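Long-range contacts in B12-binding domain-containing protein (Kitasatospora setae, PDB 6WTE), which transfers methyl groups as TsrM, a cobalamin-dependent member of the radical SAM family that carries a [4Fe-4S] cluster yet works by non-radical catalysis: residues P16-A21 / L210-R215; G216-I221 / I264-T269; N9-H14 / T67-D72. One frame throughout, in Å; residues are numbered along the deposited sequence.

Contact 1: P16-A21 / L210-R215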
loop_
_atom_site.group_PDB
_atom_site.type_symbol
_atom_site.label_atom_id
_atom_site.label_comp_id
_atom_site.label_asym_id
_atom_site.label_seq_id
_atom_site.Cartn_x
_atom_site.Cartn_y
_atom_site.Cartn_z
ATOM N N PRO A 16 0.545 14.274 -2.212
ATOM C CA PRO A 16 -0.450 13.770 -1.261
ATOM C C PRO A 16 -1.413 12.779 -1.892
ATOM O O PRO A 16 -1.837 12.930 -3.040
ATOM C CB PRO A 16 -1.178 15.044 -0.819
ATOM C CG PRO A 16 -1.092 15.934 -2.021
ATOM C CD PRO A 16 0.246 15.647 -2.659
ATOM N N ILE A 17 -1.762 11.758 -1.111
ATOM C CA ILE A 17 -2.697 10.715 -1.519
ATOM C C ILE A 17 -3.850 10.715 -0.527
ATOM O O ILE A 17 -3.625 10.590 0.683
ATOM C CB ILE A 17 -2.019 9.333 -1.562
ATOM C CG1 ILE A 17 -0.973 9.282 -2.680
ATOM C CG2 ILE A 17 -3.062 8.228 -1.679
ATOM C CD1 ILE A 17 -1.521 9.647 -4.049
ATOM N N ALA A 18 -5.074 10.844 -1.034
ATOM C CA ALA A 18 -6.234 10.930 -0.157
ATOM C C ALA A 18 -6.317 9.692 0.733
ATOM O O ALA A 18 -6.108 8.568 0.260
ATOM C CB ALA A 18 -7.522 11.071 -0.970
ATOM N N PRO A 19 -6.587 9.860 2.032
ATOM C CA PRO A 19 -6.760 8.706 2.949
ATOM C C PRO A 19 -8.116 8.032 2.765
ATOM O O PRO A 19 -9.065 8.200 3.538
ATOM C CB PRO A 19 -6.620 9.352 4.329
ATOM C CG PRO A 19 -7.116 10.746 4.121
ATOM C CD PRO A 19 -6.651 11.147 2.743
ATOM N N TYR A 20 -8.190 7.236 1.698
ATOM C CA TYR A 20 -9.419 6.557 1.305
ATOM C C TYR A 20 -10.019 5.772 2.466
ATOM O O TYR A 20 -11.247 5.715 2.623
ATOM C CB TYR A 20 -9.084 5.643 0.123
ATOM C CG TYR A 20 -10.222 4.980 -0.611
ATOM C CD1 TYR A 20 -11.551 5.340 -0.403
ATOM C CD2 TYR A 20 -9.949 3.982 -1.541
ATOM C CE1 TYR A 20 -12.573 4.712 -1.105
ATOM C CE2 TYR A 20 -10.958 3.358 -2.244
ATOM C CZ TYR A 20 -12.266 3.725 -2.027
ATOM O OH TYR A 20 -13.264 3.087 -2.738
ATOM N N ALA A 21 -9.158 5.180 3.301
ATOM C CA ALA A 21 -9.620 4.437 4.471
ATOM C C ALA A 21 -10.629 5.234 5.280
ATOM O O ALA A 21 -11.648 4.694 5.724
ATOM C CB ALA A 21 -8.430 4.067 5.356
ATOM N N LEU A 210 -11.458 16.412 -3.692
ATOM C CA LEU A 210 -11.054 17.280 -4.796
ATOM C C LEU A 210 -9.731 17.970 -4.495
ATOM O O LEU A 210 -8.908 18.162 -5.398
ATOM C CB LEU A 210 -12.143 18.312 -5.092
ATOM C CG LEU A 210 -11.833 19.238 -6.271
ATOM C CD1 LEU A 210 -11.746 18.442 -7.587
ATOM C CD2 LEU A 210 -12.870 20.339 -6.363
ATOM N N GLU A 211 -9.500 18.336 -3.231
ATOM C CA GLU A 211 -8.224 18.943 -2.863
ATOM C C GLU A 211 -7.058 18.028 -3.215
ATOM O O GLU A 211 -6.064 18.468 -3.803
ATOM C CB GLU A 211 -8.209 19.272 -1.368
ATOM C CG GLU A 211 -6.950 19.998 -0.908
ATOM C CD GLU A 211 -6.794 21.379 -1.530
ATOM O OE1 GLU A 211 -7.809 21.975 -1.954
ATOM O OE2 GLU A 211 -5.649 21.874 -1.593
ATOM N N TYR A 212 -7.171 16.740 -2.880
ATOM C CA TYR A 212 -6.123 15.795 -3.256
ATOM C C TYR A 212 -6.006 15.676 -4.768
ATOM O O TYR A 212 -4.897 15.607 -5.309
ATOM C CB TYR A 212 -6.403 14.427 -2.646
ATOM C CG TYR A 212 -5.992 14.327 -1.200
ATOM C CD1 TYR A 212 -4.675 14.054 -0.858
ATOM C CD2 TYR A 212 -6.918 14.509 -0.183
ATOM C CE1 TYR A 212 -4.289 13.956 0.465
ATOM C CE2 TYR A 212 -6.540 14.416 1.148
ATOM C CZ TYR A 212 -5.222 14.137 1.461
ATOM O OH TYR A 212 -4.824 14.030 2.772
ATOM N N TYR A 213 -7.142 15.660 -5.465
ATOM C CA TYR A 213 -7.110 15.505 -6.916
ATOM C C TYR A 213 -6.401 16.680 -7.578
ATOM O O TYR A 213 -5.608 16.494 -8.506
ATOM C CB TYR A 213 -8.534 15.361 -7.449
ATOM C CG TYR A 213 -8.624 15.046 -8.922
ATOM C CD1 TYR A 213 -8.313 13.781 -9.397
ATOM C CD2 TYR A 213 -9.035 16.011 -9.834
ATOM C CE1 TYR A 213 -8.401 13.479 -10.734
ATOM C CE2 TYR A 213 -9.133 15.718 -11.189
ATOM C CZ TYR A 213 -8.813 14.450 -11.627
ATOM O OH TYR A 213 -8.903 14.150 -12.959
ATOM N N ARG A 214 -6.659 17.900 -7.103
ATOM C CA ARG A 214 -6.007 19.073 -7.672
ATOM C C ARG A 214 -4.518 19.115 -7.365
ATOM O O ARG A 214 -3.768 19.795 -8.075
ATOM C CB ARG A 214 -6.684 20.346 -7.162
ATOM C CG ARG A 214 -8.100 20.528 -7.685
ATOM C CD ARG A 214 -8.747 21.798 -7.147
ATOM N NE ARG A 214 -7.969 22.994 -7.463
ATOM C CZ ARG A 214 -7.367 23.753 -6.553
ATOM N NH1 ARG A 214 -6.678 24.823 -6.927
ATOM N NH2 ARG A 214 -7.459 23.447 -5.265
ATOM N N ARG A 215 -4.075 18.409 -6.328
ATOM C CA ARG A 215 -2.665 18.343 -5.982
ATOM C C ARG A 215 -2.000 17.081 -6.520
ATOM O O ARG A 215 -0.872 16.770 -6.130
ATOM C CB ARG A 215 -2.498 18.451 -4.463
ATOM C CG ARG A 215 -3.178 19.699 -3.909
ATOM C CD ARG A 215 -3.014 19.882 -2.406
ATOM N NE ARG A 215 -1.873 20.731 -2.080
ATOM C CZ ARG A 215 -1.804 21.511 -1.006
ATOM N NH1 ARG A 215 -2.820 21.564 -0.156
ATOM N NH2 ARG A 215 -0.724 22.249 -0.789
HETATM O O HOH W 1 -2.616 11.719 2.997
#

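Contact 2: G216-I221 / I264-T269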
loop_
_atom_site.group_PDB
_atom_site.type_symbol
_atom_site.label_atom_id
_atom_site.label_comp_id
_atom_site.label_asym_id
_atom_site.label_seq_id
_atom_site.Cartn_x
_atom_site.Cartn_y
_atom_site.Cartn_z
ATOM N N GLY A 216 -2.668 16.365 -7.426
ATOM C CA GLY A 216 -2.088 15.238 -8.124
ATOM C C GLY A 216 -2.539 13.880 -7.635
ATOM O O GLY A 216 -2.171 12.869 -8.249
ATOM N N GLY A 217 -3.317 13.825 -6.554
ATOM C CA GLY A 217 -3.753 12.561 -5.993
ATOM C C GLY A 217 -4.967 12.005 -6.703
ATOM O O GLY A 217 -6.088 12.472 -6.485
ATOM N N LEU A 218 -4.752 11.007 -7.557
ATOM C CA LEU A 218 -5.829 10.480 -8.377
ATOM C C LEU A 218 -6.978 9.986 -7.512
ATOM O O LEU A 218 -6.807 9.617 -6.343
ATOM C CB LEU A 218 -5.336 9.326 -9.251
ATOM C CG LEU A 218 -4.273 9.611 -10.310
ATOM C CD1 LEU A 218 -4.304 8.498 -11.340
ATOM C CD2 LEU A 218 -4.492 10.969 -10.957
ATOM N N GLY A 219 -8.165 9.972 -8.111
ATOM C CA GLY A 219 -9.275 9.290 -7.479
ATOM C C GLY A 219 -8.904 7.850 -7.177
ATOM O O GLY A 219 -8.157 7.209 -7.919
ATOM N N SER A 220 -9.384 7.359 -6.049
ATOM C CA SER A 220 -9.171 5.978 -5.657
ATOM C C SER A 220 -10.512 5.260 -5.656
ATOM O O SER A 220 -11.533 5.832 -5.268
ATOM C CB SER A 220 -8.526 5.909 -4.271
ATOM O OG SER A 220 -9.148 6.847 -3.404
ATOM N N ILE A 221 -10.519 4.010 -6.100
ATOM C CA ILE A 221 -11.739 3.216 -6.055
ATOM C C ILE A 221 -11.365 1.788 -5.701
ATOM O O ILE A 221 -10.517 1.176 -6.357
ATOM C CB ILE A 221 -12.535 3.265 -7.375
ATOM C CG1 ILE A 221 -13.805 2.418 -7.253
ATOM C CG2 ILE A 221 -11.680 2.822 -8.561
ATOM C CD1 ILE A 221 -14.833 2.983 -6.260
ATOM N N ILE A 264 -13.480 14.405 -10.651
ATOM C CA ILE A 264 -12.382 13.481 -10.319
ATOM C C ILE A 264 -12.454 12.372 -11.362
ATOM O O ILE A 264 -13.038 11.306 -11.163
ATOM C CB ILE A 264 -12.480 12.972 -8.878
ATOM C CG1 ILE A 264 -12.455 14.151 -7.892
ATOM C CG2 ILE A 264 -11.367 11.968 -8.578
ATOM C CD1 ILE A 264 -12.703 13.740 -6.434
ATOM N N LEU A 265 -11.852 12.646 -12.521
ATOM C CA LEU A 265 -11.994 11.795 -13.700
ATOM C C LEU A 265 -10.945 10.693 -13.762
ATOM O O LEU A 265 -11.253 9.579 -14.200
ATOM C CB LEU A 265 -11.930 12.648 -14.967
ATOM C CG LEU A 265 -13.013 13.720 -15.099
ATOM C CD1 LEU A 265 -12.790 14.505 -16.387
ATOM C CD2 LEU A 265 -14.398 13.086 -15.081
ATOM N N ASP A 266 -9.718 10.977 -13.339
ATOM C CA ASP A 266 -8.685 9.950 -13.237
ATOM C C ASP A 266 -8.873 9.167 -11.946
ATOM O O ASP A 266 -8.767 9.729 -10.849
ATOM C CB ASP A 266 -7.295 10.583 -13.279
ATOM C CG ASP A 266 -6.979 11.210 -14.619
ATOM O OD1 ASP A 266 -6.612 10.467 -15.551
ATOM O OD2 ASP A 266 -7.121 12.445 -14.745
ATOM N N GLN A 267 -9.143 7.872 -12.067
ATOM C CA GLN A 267 -9.385 7.027 -10.907
ATOM C C GLN A 267 -8.472 5.818 -10.967
ATOM O O GLN A 267 -8.295 5.210 -12.026
ATOM C CB GLN A 267 -10.853 6.598 -10.832
ATOM C CG GLN A 267 -11.801 7.796 -10.807
ATOM C CD GLN A 267 -13.267 7.410 -10.801
ATOM O OE1 GLN A 267 -13.610 6.248 -10.609
ATOM N NE2 GLN A 267 -14.141 8.394 -11.013
ATOM N N HIS A 268 -7.874 5.498 -9.828
ATOM C CA HIS A 268 -6.936 4.391 -9.711
ATOM C C HIS A 268 -7.579 3.300 -8.867
ATOM O O HIS A 268 -8.060 3.577 -7.763
ATOM C CB HIS A 268 -5.630 4.881 -9.080
ATOM C CG HIS A 268 -4.472 3.954 -9.274
ATOM N ND1 HIS A 268 -4.319 2.789 -8.551
ATOM C CD2 HIS A 268 -3.409 4.019 -10.110
ATOM C CE1 HIS A 268 -3.213 2.178 -8.934
ATOM N NE2 HIS A 268 -2.642 2.901 -9.881
ATOM N N THR A 269 -7.606 2.068 -9.386
ATOM C CA THR A 269 -8.126 0.958 -8.593
ATOM C C THR A 269 -7.207 0.715 -7.403
ATOM O O THR A 269 -5.983 0.814 -7.521
ATOM C CB THR A 269 -8.246 -0.323 -9.432
ATOM O OG1 THR A 269 -6.971 -0.662 -9.991
ATOM C CG2 THR A 269 -9.252 -0.139 -10.550
#

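Contact 3: N9-H14 / T67-D72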
loop_
_atom_site.group_PDB
_atom_site.type_symbol
_atom_site.label_atom_id
_atom_site.label_comp_id
_atom_site.label_asym_id
_atom_site.label_seq_id
_atom_site.Cartn_x
_atom_site.Cartn_y
_atom_site.Cartn_z
ATOM N N ASN A 9 -5.903 11.631 10.017
ATOM C CA ASN A 9 -4.930 11.214 9.018
ATOM C C ASN A 9 -3.569 11.799 9.363
ATOM O O ASN A 9 -3.370 13.011 9.205
ATOM C CB ASN A 9 -5.343 11.645 7.613
ATOM C CG ASN A 9 -4.380 11.132 6.570
ATOM O OD1 ASN A 9 -3.780 10.073 6.758
ATOM N ND2 ASN A 9 -4.198 11.878 5.488
ATOM N N PRO A 10 -2.606 10.998 9.817
ATOM C CA PRO A 10 -1.271 11.518 10.130
ATOM C C PRO A 10 -0.306 11.506 8.957
ATOM O O PRO A 10 0.856 11.893 9.132
ATOM C CB PRO A 10 -0.804 10.539 11.218
ATOM C CG PRO A 10 -1.344 9.238 10.732
ATOM C CD PRO A 10 -2.706 9.563 10.124
ATOM N N ASN A 11 -0.760 11.076 7.782
ATOM C CA ASN A 11 0.118 10.945 6.626
ATOM C C ASN A 11 0.677 12.304 6.231
ATOM O O ASN A 11 -0.077 13.218 5.889
ATOM C CB ASN A 11 -0.654 10.318 5.467
ATOM C CG ASN A 11 0.258 9.769 4.387
ATOM O OD1 ASN A 11 1.438 10.114 4.313
ATOM N ND2 ASN A 11 -0.286 8.900 3.549
ATOM N N LYS A 12 1.998 12.451 6.294
ATOM C CA LYS A 12 2.636 13.703 5.909
ATOM C C LYS A 12 3.373 13.601 4.579
ATOM O O LYS A 12 4.123 14.516 4.225
ATOM C CB LYS A 12 3.579 14.176 7.018
ATOM C CG LYS A 12 2.851 14.539 8.312
ATOM C CD LYS A 12 3.767 15.227 9.309
ATOM C CE LYS A 12 4.919 14.332 9.734
ATOM N NZ LYS A 12 5.683 14.948 10.859
ATOM N N VAL A 13 3.166 12.528 3.824
ATOM C CA VAL A 13 3.869 12.338 2.559
ATOM C C VAL A 13 3.261 13.239 1.492
ATOM O O VAL A 13 2.043 13.243 1.281
ATOM C CB VAL A 13 3.820 10.867 2.120
ATOM C CG1 VAL A 13 4.324 10.723 0.687
ATOM C CG2 VAL A 13 4.655 10.002 3.059
ATOM N N HIS A 14 4.117 13.991 0.805
ATOM C CA HIS A 14 3.760 14.625 -0.452
ATOM C C HIS A 14 4.623 14.046 -1.570
ATOM O O HIS A 14 5.790 13.716 -1.344
ATOM C CB HIS A 14 3.935 16.147 -0.400
ATOM C CG HIS A 14 2.932 16.841 0.470
ATOM N ND1 HIS A 14 2.371 18.054 0.136
ATOM C CD2 HIS A 14 2.394 16.493 1.663
ATOM C CE1 HIS A 14 1.529 18.424 1.084
ATOM N NE2 HIS A 14 1.524 17.495 2.023
ATOM N N THR A 67 -5.357 6.422 11.219
ATOM C CA THR A 67 -5.017 5.536 10.106
ATOM C C THR A 67 -3.513 5.594 9.845
ATOM O O THR A 67 -2.947 6.675 9.655
ATOM C CB THR A 67 -5.825 5.891 8.851
ATOM O OG1 THR A 67 -5.471 5.008 7.779
ATOM C CG2 THR A 67 -5.609 7.345 8.420
ATOM N N VAL A 68 -2.862 4.437 9.861
ATOM C CA VAL A 68 -1.425 4.346 9.641
ATOM C C VAL A 68 -1.236 3.570 8.343
ATOM O O VAL A 68 -1.264 2.334 8.323
ATOM C CB VAL A 68 -0.707 3.702 10.833
ATOM C CG1 VAL A 68 0.753 3.350 10.497
ATOM C CG2 VAL A 68 -0.753 4.666 12.003
ATOM N N ARG A 69 -1.093 4.312 7.246
ATOM C CA ARG A 69 -1.059 3.710 5.918
ATOM C C ARG A 69 0.302 3.103 5.599
ATOM O O ARG A 69 0.378 2.008 5.031
ATOM C CB ARG A 69 -1.426 4.759 4.872
ATOM C CG ARG A 69 -1.567 4.230 3.447
ATOM C CD ARG A 69 -1.632 5.415 2.498
ATOM N NE ARG A 69 -2.068 5.054 1.149
ATOM C CZ ARG A 69 -1.269 4.564 0.210
ATOM N NH1 ARG A 69 -1.771 4.275 -0.983
ATOM N NH2 ARG A 69 0.020 4.369 0.455
ATOM N N ASN A 70 1.378 3.823 5.908
ATOM C CA ASN A 70 2.735 3.415 5.574
ATOM C C ASN A 70 3.558 3.302 6.849
ATOM O O ASN A 70 3.524 4.202 7.693
ATOM C CB ASN A 70 3.404 4.417 4.625
ATOM C CG ASN A 70 2.477 4.885 3.511
ATOM O OD1 ASN A 70 1.764 4.092 2.901
ATOM N ND2 ASN A 70 2.491 6.185 3.244
ATOM N N THR A 71 4.286 2.194 6.995
ATOM C CA THR A 71 5.232 2.091 8.103
ATOM C C THR A 71 6.553 2.771 7.777
ATOM O O THR A 71 7.201 3.324 8.671
ATOM C CB THR A 71 5.496 0.624 8.442
ATOM O OG1 THR A 71 5.963 -0.057 7.266
ATOM C CG2 THR A 71 4.229 -0.042 8.934
ATOM N N ASP A 72 6.962 2.713 6.512
ATOM C CA ASP A 72 8.199 3.307 6.024
ATOM C C ASP A 72 8.056 3.436 4.515
ATOM O O ASP A 72 7.023 3.077 3.946
ATOM C CB ASP A 72 9.437 2.478 6.417
ATOM C CG ASP A 72 9.403 1.056 5.885
ATOM O OD1 ASP A 72 8.566 0.260 6.359
ATOM O OD2 ASP A 72 10.237 0.727 5.003
HETATM O O HOH W 2 2.963 8.206 5.580
#

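Contact 1: P16-A21 / L210-R215
Ala18 sits squarely over the ring of Tyr212, and this CH-pi contact is the heart of the interface. Its CA lies 3.4 Å from the ring centroid and only 4° off the ring normal, so the C-H meets the centre of the aromatic face. The backbone runs across the same ring, with Ala18 N 3.2 Å from Tyr212 CD1. CG of the tyrosine stands anti to its own carbonyl carbon (chi1 -80°), which starts the side chain toward the proline-rich loop 16-21.

Apolar contacts fill in around the ring. Ala18 CB packs 3.6 Å from Tyr212 CD2. Pro16 CB approaches Tyr212 CE1 obliquely, at 3.5 Å, while the Pro19 ring crosses the tyrosine at about a right angle near its hydroxyl end. Further along, Pro16 CG rests against Arg215 CB, the more exposed margin of the contact.

No direct hydrogen bond links the segments; polar communication goes through one water, which donates to Ile17 O at 2.8 Å and to Tyr212 OH at 3.2 Å. The stronger partner of the hydroxyl is Asp40, at the end of strand 35-40, the neighbour of strand 4-9 in the sheet. Where the helix ends, Glu211 OE2 meets NH1 of Arg215, the first residue past it, in a salt bridge of 3.2 Å whose hydrogen bond is weak.

An alanine in place of Tyr212 would probably leave Ala18 without its aromatic platform, open a gap beside Pro16 and Pro19, and deprive Asp40 and the water of their hydroxyl partner.

A single amphipathic side chain thus joins the last turn of helix 209-214 to the loop that leads into helix 20-31 of the cobalamin-binding domain: the ring supplies dispersion and CH-pi attraction to a buried backbone, and the hydroxyl supplies a polar terminus that buried Ile17 O can share through water.

Contact 2: G216-I221 / I264-T269
Gly219 bonds at both its ends to the strand 266-269. Its carbonyl O accepts from His268 N at 2.6 Å, a nearly straight bond (164°), and its N donates to Asp266 O at 2.8 Å, in the plane of that carbonyl but more bent. Ile221 N then donates to His268 O at 3.0 Å, completing a parallel ladder in which Gly219 pairs with Gln267, Ser220 with His268 and Ile221 with Thr269. CA-H...O contacts, such as Gln267 CA to Gly219 O, fill the spaces between.

A second polar layer steadies the strand entrance. Gln267 NE2 donates to Ile264 O at 3.1 Å, nearly along the C=O axis, and also bonds Met256 O; Gln267 OE1 is buried with no partner in the model.

The packing turns on the missing side chain of Gly219. Ile264 CG2 comes to 3.6 Å from its CA, leaving no room for a CB. Leu218 CD2 lies 3.7 Å from Asp266 CB, whose carboxylate is taken up by Arg304, Trp306 and Tyr213.

The two strands open the parallel series of the radical SAM core, with 304-309 pairing on the far side of 266-269. Helix 249-261, the link of this beta-alpha-beta unit, covers Ile221 and Gln267, while Tyr20 of helix 20-31 packs on Ser220 and Leu218 O makes a weak hydrogen bond to cobalamin.

Contact 3: N9-H14 / T67-D72
Thr67 and Pro10 meet most closely where the carbonyl of one strand end faces the ring of the other: Thr67 O lies 2.9 Å from Pro10 CD and 3.2 Å from Pro10 CG, a tight fit with no hydrogen bond across it. The methyl of Thr67 turns to Asn9, CG2 standing 3.7 Å from OD1. Its hydroxyl takes the other branch, OG1 anti to the backbone N (chi1 180°), and hydrogen-bonds N3B of cobalamin, which suggests that the benzimidazole nitrogen is held by protein and not by cobalt.

Asn11 divides its amide between loop and ligand. OD1 accepts from Val13 N at 3.0 Å, an Asx turn that shapes the loop, and receives a second bond from a water at 2.8 Å. That water accepts in turn from Asn70 ND2, joining the two loops. On the other side of the amide, Asn11 ND2 approaches Asn70 ND2 with the two amide planes 84° apart; both nitrogens donate to the same oxygen of cobalamin, O44. Asn70 is itself steadied by Arg69, also a cobalamin-binding residue, whose NH2 meets Asn70 OD1 on a lone pair at 3.0 Å, a bond that probably sets which end of the amide turns to the cofactor.

Loops leaving the C-terminal ends of the adjacent parallel strands 4-9 and 63-67 form the cofactor-binding edge characteristic of the Rossmann-like cobalamin domain.

In the fold
All three contacts are largely buried, but each joins different parts of the fold. Contact 2 lies wholly within the radical SAM core and is built from backbone hydrogen bonds between strands; contact 3 belongs to the cobalamin domain, where two loops meet through water and a shared ligand. Contact 1 bridges the two, and its chemistry is mainly aromatic and apolar, with charged residues only at its exposed margin. It touches both others: Tyr213 reaches Asp266 of contact 2, and Pro19 packs on Asn9 of contact 3. Contacts 2 and 3, about 18 Å apart between centres, do not touch, yet both border cobalamin.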